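Local coordinates for protein orotidine 5'-phosphate decarboxylase (Lactobacillus acidophilus, PDB 3TFX) that probably catalyses the decarboxylation of orotidine 5'-monophosphate to uridine 5'-monophosphate, the last step of de novo UMP synthesis, and acts as a homodimer, at residues I84-V89 with L180-G185. Residues are numbered along the deposited sequence; the frame is centred on the assembly and turned at random.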
loop_
_atom_site.group_PDB
_atom_site.type_symbol
_atom_site.label_atom_id
_atom_site.label_comp_id
_atom_site.label_asym_id
_atom_site.label_seq_id
_atom_site.Cartn_x
_atom_site.Cartn_y
_atom_site.Cartn_z
ATOM N N ILE A 84 12.564 5.918 9.469
ATOM C CA ILE A 84 12.256 4.492 9.674
ATOM C C ILE A 84 13.438 3.600 9.245
ATOM O O ILE A 84 14.417 4.100 8.668
ATOM C CB ILE A 84 10.848 4.035 9.094
ATOM C CG1 ILE A 84 10.834 3.734 7.583
ATOM C CG2 ILE A 84 9.714 4.989 9.516
ATOM C CD1 ILE A 84 11.207 4.836 6.674
ATOM N N THR A 85 13.360 2.307 9.572
ATOM C CA THR A 85 14.472 1.385 9.371
ATOM C C THR A 85 14.176 0.359 8.255
ATOM O O THR A 85 15.029 0.106 7.405
ATOM C CB THR A 85 14.839 0.668 10.703
ATOM O OG1 THR A 85 14.834 1.619 11.783
ATOM C CG2 THR A 85 16.230 0.011 10.622
ATOM N N PHE A 86 12.975 -0.227 8.276
ATOM C CA PHE A 86 12.523 -1.171 7.247
ATOM C C PHE A 86 11.202 -0.667 6.708
ATOM O O PHE A 86 10.390 -0.126 7.463
ATOM C CB PHE A 86 12.223 -2.583 7.811
ATOM C CG PHE A 86 13.431 -3.374 8.290
ATOM C CD1 PHE A 86 14.738 -2.925 8.110
ATOM C CD2 PHE A 86 13.237 -4.618 8.881
ATOM C CE1 PHE A 86 15.830 -3.694 8.568
ATOM C CE2 PHE A 86 14.303 -5.380 9.324
ATOM C CZ PHE A 86 15.602 -4.916 9.174
ATOM N N THR A 87 10.966 -0.894 5.419
ATOM C CA THR A 87 9.676 -0.633 4.806
ATOM C C THR A 87 9.415 -1.636 3.667
ATOM O O THR A 87 10.360 -2.196 3.111
ATOM C CB THR A 87 9.594 0.841 4.335
ATOM O OG1 THR A 87 8.248 1.301 4.449
ATOM C CG2 THR A 87 10.065 1.014 2.930
ATOM N N THR A 88 8.148 -1.855 3.326
ATOM C CA THR A 88 7.752 -2.840 2.310
ATOM C C THR A 88 7.164 -2.280 1.003
ATOM O O THR A 88 6.544 -1.210 0.984
ATOM C CB THR A 88 6.711 -3.839 2.886
ATOM O OG1 THR A 88 5.757 -3.117 3.672
ATOM C CG2 THR A 88 7.380 -4.886 3.732
ATOM N N VAL A 89 7.376 -3.034 -0.076
ATOM C CA VAL A 89 6.697 -2.862 -1.375
ATOM C C VAL A 89 6.252 -4.223 -1.908
ATOM O O VAL A 89 6.810 -5.264 -1.527
ATOM C CB VAL A 89 7.598 -2.177 -2.470
ATOM C CG1 VAL A 89 7.934 -0.735 -2.106
ATOM C CG2 VAL A 89 8.878 -2.980 -2.731
ATOM N N LEU A 180 18.246 -9.644 3.186
ATOM C CA LEU A 180 17.580 -9.838 4.472
ATOM C C LEU A 180 16.377 -10.748 4.325
ATOM O O LEU A 180 15.474 -10.474 3.545
ATOM C CB LEU A 180 17.158 -8.488 5.063
ATOM C CG LEU A 180 18.309 -7.532 5.414
ATOM C CD1 LEU A 180 17.769 -6.150 5.692
ATOM C CD2 LEU A 180 19.199 -8.044 6.606
ATOM N N TYR A 181 16.362 -11.840 5.079
ATOM C CA TYR A 181 15.188 -12.707 5.108
ATOM C C TYR A 181 14.428 -12.406 6.394
ATOM O O TYR A 181 14.856 -12.800 7.482
ATOM C CB TYR A 181 15.604 -14.180 4.968
ATOM C CG TYR A 181 16.481 -14.401 3.747
ATOM C CD1 TYR A 181 15.910 -14.632 2.500
ATOM C CD2 TYR A 181 17.868 -14.336 3.834
ATOM C CE1 TYR A 181 16.701 -14.820 1.359
ATOM C CE2 TYR A 181 18.679 -14.529 2.691
ATOM C CZ TYR A 181 18.078 -14.758 1.463
ATOM O OH TYR A 181 18.844 -14.926 0.333
ATOM N N VAL A 182 13.327 -11.664 6.254
ATOM C CA VAL A 182 12.542 -11.175 7.392
ATOM C C VAL A 182 11.294 -12.039 7.575
ATOM O O VAL A 182 10.454 -12.129 6.669
ATOM C CB VAL A 182 12.169 -9.697 7.227
ATOM C CG1 VAL A 182 11.270 -9.213 8.388
ATOM C CG2 VAL A 182 13.441 -8.834 7.119
ATOM N N THR A 183 11.193 -12.682 8.742
ATOM C CA THR A 183 10.215 -13.756 8.965
ATOM C C THR A 183 9.262 -13.481 10.147
ATOM O O THR A 183 9.697 -13.510 11.300
ATOM C CB THR A 183 10.932 -15.114 9.209
ATOM O OG1 THR A 183 11.689 -15.040 10.418
ATOM C CG2 THR A 183 11.891 -15.445 8.075
ATOM N N PRO A 184 7.956 -13.233 9.863
ATOM C CA PRO A 184 6.944 -12.901 10.906
ATOM C C PRO A 184 6.228 -13.997 11.713
ATOM O O PRO A 184 5.581 -13.690 12.734
ATOM C CB PRO A 184 5.882 -12.092 10.128
ATOM C CG PRO A 184 5.983 -12.587 8.731
ATOM C CD PRO A 184 7.441 -12.967 8.502
ATOM N N GLY A 185 6.276 -15.256 11.320
ATOM C CA GLY A 185 5.349 -16.200 12.021
ATOM C C GLY A 185 5.718 -16.674 13.429
ATOM O O GLY A 185 5.181 -17.677 13.914
#
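T88 OG1, hydrogen-bonded to D62 OD1 and to the backbone N of K64, belongs to the same strand as F86, whose ring meets L180 and V182 across the barrel. D62 is predicted to bind substrate and K64 to be the proton donor, so T88 probably helps to position D62 from the second shell. The contact itself has no polar bond. F86 reaches inward from strand 86-90, and L180 and V182 reach back from strand 180-183. The CA atoms of F86 and V182 are 10.0 Å apart, and side chains bridge that distance. F86 CE2 lies 4.2 Å from V182 CG2. F86 CE1 lies 4.3 Å from L180 CD1. Both methyls lie on the same side of the ring plane and approach it obliquely. V182 offers the branch beside its backbone N, because CG1 is the one set anti to that N (chi1 177°). In F86, CG stands anti to the carbonyl carbon (chi1 -69°), which carries the ring towards strand 180-183. The ring also meets that of F33, with planes at about 60°, and touches F60, K117 and L119. F86 and V182 are buried inside the barrel, with the partly exposed L180 beside them. The contact joins the fourth and seventh strands across the interior, as expected of the closed, eight-stranded parallel TIM barrel.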